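PDB 6V77: putative HpcE protein from Mycolicibacterium smegmatis, which belongs to the fumarylacetoacetate hydrolase (FAH) family and binds a zinc ion through acidic side chains. Local coordinates for residues B[79-85]-B[241-247]; B[119-123]-B[205-209]. Residue numbers count along the deposited sequence, not the author numbering.

Overall arrangement
Both contacts lie within the FAA hydrolase C-terminal family region, centres about 9 Å apart, and 119-123/205-209 is nested within the loop that 79-85/241-247 closes. Interaction 1 is partly buried, its centre about 17 Å from the chain centre: a short helix rests on a loop, the Glu-85 carboxylate bonding two loop amides and the His-82 ring packing. Interaction 2 is buried, its centre about 13 Å from the chain centre, where strands of two sheets meet through apolar side chains and one glutamine. Loop 241-247 joins them: Gly-246 N lies 2.7 Å from Asp-119 OD1 and Thr-241 OG1 2.7 Å from Val-122 O, both probable hydrogen bonds. Interaction 2 supplies two zinc ligands; interaction 1 meets a sulfate.

Interaction 1. Residues B[79-85]-B[241-247]. With SO4 (sulfate ion), chain O.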
# COMPACT_ATOMS: atom_id res chain seq x y z
N TYR B 79 20.46 -6.70 5.40
CA TYR B 79 21.81 -7.22 5.23
C TYR B 79 22.64 -6.60 6.34
O TYR B 79 22.49 -5.40 6.61
CB TYR B 79 22.42 -6.86 3.86
CG TYR B 79 21.77 -7.50 2.64
CD1 TYR B 79 22.44 -8.49 1.92
CD2 TYR B 79 20.50 -7.10 2.20
CE1 TYR B 79 21.87 -9.08 0.79
CE2 TYR B 79 19.91 -7.70 1.08
CZ TYR B 79 20.61 -8.68 0.38
OH TYR B 79 20.05 -9.26 -0.74
N ASP B 80 23.47 -7.39 7.00
CA ASP B 80 24.14 -6.87 8.20
C ASP B 80 25.01 -5.66 7.87
O ASP B 80 25.02 -4.69 8.63
CB ASP B 80 25.00 -7.94 8.86
CG ASP B 80 25.50 -7.50 10.23
OD1 ASP B 80 24.70 -6.91 10.99
OD2 ASP B 80 26.69 -7.73 10.55
N ASP B 81 25.73 -5.71 6.75
CA ASP B 81 26.64 -4.62 6.45
C ASP B 81 25.89 -3.35 6.05
O ASP B 81 26.40 -2.25 6.24
CB ASP B 81 27.62 -5.06 5.36
CG ASP B 81 28.50 -6.20 5.82
OD1 ASP B 81 28.62 -6.40 7.05
OD2 ASP B 81 29.06 -6.90 4.95
N HIS B 82 24.66 -3.48 5.52
CA HIS B 82 23.87 -2.28 5.28
C HIS B 82 23.32 -1.72 6.59
O HIS B 82 23.26 -0.50 6.77
CB HIS B 82 22.72 -2.55 4.31
CG HIS B 82 21.82 -1.37 4.12
ND1 HIS B 82 22.28 -0.16 3.65
CD2 HIS B 82 20.50 -1.20 4.37
CE1 HIS B 82 21.28 0.71 3.60
NE2 HIS B 82 20.19 0.10 4.03
N ALA B 83 22.92 -2.60 7.52
CA ALA B 83 22.55 -2.14 8.86
C ALA B 83 23.68 -1.33 9.50
O ALA B 83 23.45 -0.24 10.03
CB ALA B 83 22.19 -3.34 9.73
N THR B 84 24.91 -1.84 9.43
CA THR B 84 26.04 -1.14 10.03
C THR B 84 26.21 0.25 9.43
O THR B 84 26.48 1.22 10.15
CB THR B 84 27.34 -1.93 9.84
OG1 THR B 84 27.15 -3.29 10.27
CG2 THR B 84 28.46 -1.30 10.64
N GLU B 85 26.10 0.37 8.11
CA GLU B 85 26.37 1.63 7.44
C GLU B 85 25.23 2.64 7.58
O GLU B 85 25.44 3.83 7.33
CB GLU B 85 26.68 1.38 5.95
CG GLU B 85 25.46 1.24 5.07
CD GLU B 85 25.78 0.75 3.67
OE1 GLU B 85 26.97 0.72 3.28
OE2 GLU B 85 24.83 0.40 2.95
N THR B 241 18.29 -4.19 0.82
CA THR B 241 19.47 -3.92 0.01
C THR B 241 20.76 -4.20 0.77
O THR B 241 20.84 -3.96 1.98
CB THR B 241 19.50 -2.46 -0.48
OG1 THR B 241 20.42 -2.35 -1.57
CG2 THR B 241 19.89 -1.49 0.61
N PRO B 242 21.79 -4.69 0.09
CA PRO B 242 23.10 -4.90 0.73
C PRO B 242 23.82 -3.57 0.95
O PRO B 242 23.30 -2.49 0.65
CB PRO B 242 23.85 -5.79 -0.28
CG PRO B 242 23.22 -5.49 -1.60
CD PRO B 242 21.76 -5.18 -1.30
N SER B 243 25.02 -3.66 1.49
CA SER B 243 25.79 -2.46 1.80
C SER B 243 26.25 -1.75 0.53
O SER B 243 26.13 -2.27 -0.59
CB SER B 243 26.98 -2.81 2.68
OG SER B 243 27.96 -3.50 1.92
N GLY B 244 26.81 -0.56 0.71
CA GLY B 244 27.27 0.25 -0.40
C GLY B 244 26.36 1.40 -0.77
O GLY B 244 26.66 2.13 -1.72
N VAL B 245 25.26 1.62 -0.04
CA VAL B 245 24.41 2.76 -0.40
C VAL B 245 25.18 4.06 -0.17
O VAL B 245 26.16 4.13 0.59
CB VAL B 245 23.08 2.75 0.37
CG1 VAL B 245 22.43 1.38 0.28
CG2 VAL B 245 23.26 3.21 1.82
N GLY B 246 24.73 5.12 -0.85
CA GLY B 246 25.45 6.38 -0.79
C GLY B 246 25.45 7.02 0.58
O GLY B 246 26.43 7.66 0.97
N MET B 247 24.36 6.86 1.34
CA MET B 247 24.35 7.51 2.65
C MET B 247 25.31 6.85 3.63
O MET B 247 25.58 7.43 4.69
CB MET B 247 22.92 7.53 3.23
CG MET B 247 22.44 6.18 3.67
SD MET B 247 20.97 6.37 4.70
CE MET B 247 20.49 4.65 4.95
S SO4 O . 16.58 1.35 4.18
O1 SO4 O . 17.95 1.18 4.67
O2 SO4 O . 16.43 2.63 3.49
O3 SO4 O . 16.23 0.28 3.25
O4 SO4 O . 15.66 1.27 5.31
O HOH W 1 28.18 2.64 1.76
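Glu-85 is the polar hub. Its OE1 accepts a hydrogen bond from Gly-244 N (2.9 Å, 170° at the hydrogen) and its OE2 one from Val-245 N (3.3 Å, 157°), so one carboxylate holds two consecutive loop amides. OE2 also accepts from His-82 ND1 at 2.7 Å, a nearly linear His-carboxylate pair that orients the imidazole; His-82 NE2 donates to sulfate O1 at 2.6 Å. Water 1 links Glu-85 OE1 (2.7 Å) to Val-245 O (2.8 Å). Thr-241 CG2 sits over a face of the His-82 ring, 3.8 Å from its centroid and 9° off the normal, a CH-pi contact, and Val-245 CG1 approaches His-82 CE1 at 3.6 Å. At the helix start, N-cap residue Tyr-79 receives a second CH-pi contact from Pro-242 CB, 4.0 Å from its ring centroid, 18° off the normal. The contact fixes helix 80-85 against the loop after strand 236-238, placing His-82 beside the sulfate, probably from the crystallisation liquor, close to the zinc site of this FAH-family fold.

Interaction 2. Residues B[119-123]-B[205-209]; sequences DWEVE and TVQHS. With ZN (zinc ion), chain L.
Segment 119-123 is largely extended (phi/psi -157/96° at Glu-121, -68/138° at Val-122), so alternate side chains face the zinc and 205-209. Asp-119 accepts a weak hydrogen bond from Trp-120 N at OD1 (2.9 Å, 129°). Trp-120, its CA 9.1 Å from that of Val-206, points toward 205-209; chi1 p and chi2 89° bring NE1 to 3.5 Å and CD1 to 3.9 Å from Val-206 CG2, while NE1 hydrogen-bonds to Gly-244 O. Glu-121 (m, t) turns away, giving OE1 to zinc at 2.2 Å, with OE2 salt-bridged to Arg-156. Val-122 points back, its CA 7.5 Å from that of Gln-207; its N donates to Gln-207 OE1 (3.0 Å, 173°), and its CG1 lies 3.4 Å from that oxygen. Gln-207 (m, t, chi3 -75°) hydrogen-bonds through NE2 to Thr-241 OG1. Glu-123 (m, t) turns away, binding zinc through OE2 at 2.2 Å; with Asp-152 the two glutamates form the three-carboxylate zinc site of this FAH-family protein, and water 2 binds zinc at 2.1 Å. Strand 118-128 pairs antiparallel with 144-155, whereas 204-210 is an outermost strand, within this chain, of a separate five-stranded sheet, where Val-206 (-119/-24°) and Gln-207 form a classic beta bulge opposite Ala-199 of neighbouring 196-201.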
# COMPACT_ATOMS: atom_id res chain seq x y z
N ASP B 119 19.27 8.19 -3.19
CA ASP B 119 20.20 7.11 -2.92
C ASP B 119 19.70 5.85 -3.61
O ASP B 119 18.50 5.68 -3.84
CB ASP B 119 20.29 6.90 -1.41
CG ASP B 119 21.56 6.23 -0.98
OD1 ASP B 119 22.37 5.81 -1.84
OD2 ASP B 119 21.75 6.14 0.25
N TRP B 120 20.64 4.96 -3.95
CA TRP B 120 20.38 3.71 -4.66
C TRP B 120 20.33 2.54 -3.68
O TRP B 120 21.01 2.55 -2.65
CB TRP B 120 21.47 3.45 -5.70
CG TRP B 120 22.86 3.46 -5.08
CD1 TRP B 120 23.52 2.38 -4.54
CD2 TRP B 120 23.73 4.59 -4.91
NE1 TRP B 120 24.75 2.78 -4.07
CE2 TRP B 120 24.90 4.12 -4.27
CE3 TRP B 120 23.64 5.94 -5.24
CZ2 TRP B 120 25.96 4.96 -3.96
CZ3 TRP B 120 24.71 6.78 -4.93
CH2 TRP B 120 25.85 6.28 -4.30
N GLU B 121 19.56 1.50 -4.05
CA GLU B 121 19.43 0.28 -3.24
C GLU B 121 19.00 -0.87 -4.17
O GLU B 121 17.80 -1.02 -4.42
CB GLU B 121 18.40 0.46 -2.11
CG GLU B 121 18.70 1.56 -1.05
CD GLU B 121 17.91 1.40 0.24
OE1 GLU B 121 16.92 0.64 0.24
OE2 GLU B 121 18.28 2.00 1.27
N VAL B 122 19.95 -1.68 -4.65
CA VAL B 122 19.55 -2.86 -5.43
C VAL B 122 18.85 -3.85 -4.51
O VAL B 122 19.28 -4.06 -3.37
CB VAL B 122 20.74 -3.53 -6.14
CG1 VAL B 122 21.85 -3.93 -5.16
CG2 VAL B 122 20.28 -4.79 -6.91
N GLU B 123 17.75 -4.45 -4.99
CA GLU B 123 17.06 -5.43 -4.16
C GLU B 123 16.52 -6.58 -5.00
O GLU B 123 16.13 -6.40 -6.16
CB GLU B 123 15.89 -4.81 -3.39
CG GLU B 123 16.28 -3.55 -2.64
CD GLU B 123 15.41 -3.25 -1.45
OE1 GLU B 123 14.42 -3.96 -1.21
OE2 GLU B 123 15.77 -2.30 -0.74
N THR B 205 31.46 -0.18 -9.61
CA THR B 205 30.61 -0.93 -8.68
C THR B 205 30.41 -0.13 -7.40
O THR B 205 31.37 0.43 -6.85
CB THR B 205 31.22 -2.30 -8.33
OG1 THR B 205 31.39 -3.07 -9.53
CG2 THR B 205 30.28 -3.07 -7.40
N VAL B 206 29.16 -0.03 -6.96
CA VAL B 206 28.83 0.56 -5.67
C VAL B 206 28.13 -0.42 -4.74
O VAL B 206 28.17 -0.22 -3.52
CB VAL B 206 27.98 1.83 -5.84
CG1 VAL B 206 28.82 2.95 -6.50
CG2 VAL B 206 26.74 1.54 -6.65
N GLN B 207 27.47 -1.46 -5.26
CA GLN B 207 26.96 -2.54 -4.43
C GLN B 207 27.28 -3.87 -5.09
O GLN B 207 27.25 -3.97 -6.32
CB GLN B 207 25.45 -2.42 -4.22
CG GLN B 207 25.02 -1.21 -3.38
CD GLN B 207 23.52 -1.22 -3.14
OE1 GLN B 207 22.75 -0.90 -4.04
NE2 GLN B 207 23.11 -1.62 -1.94
N HIS B 208 27.59 -4.87 -4.28
CA HIS B 208 27.82 -6.22 -4.78
C HIS B 208 27.79 -7.21 -3.63
O HIS B 208 28.66 -7.15 -2.74
CB HIS B 208 29.15 -6.34 -5.52
CG HIS B 208 29.51 -7.75 -5.87
ND1 HIS B 208 30.56 -8.42 -5.27
CD2 HIS B 208 28.95 -8.62 -6.74
CE1 HIS B 208 30.63 -9.65 -5.77
NE2 HIS B 208 29.66 -9.79 -6.65
N SER B 209 26.83 -8.13 -3.64
CA SER B 209 26.68 -9.09 -2.56
C SER B 209 25.92 -10.30 -3.10
O SER B 209 25.75 -10.46 -4.31
CB SER B 209 25.95 -8.43 -1.37
OG SER B 209 26.04 -9.22 -0.21
ZN ZN L . 15.30 -0.82 0.77
O HOH W 2 13.59 -2.09 1.03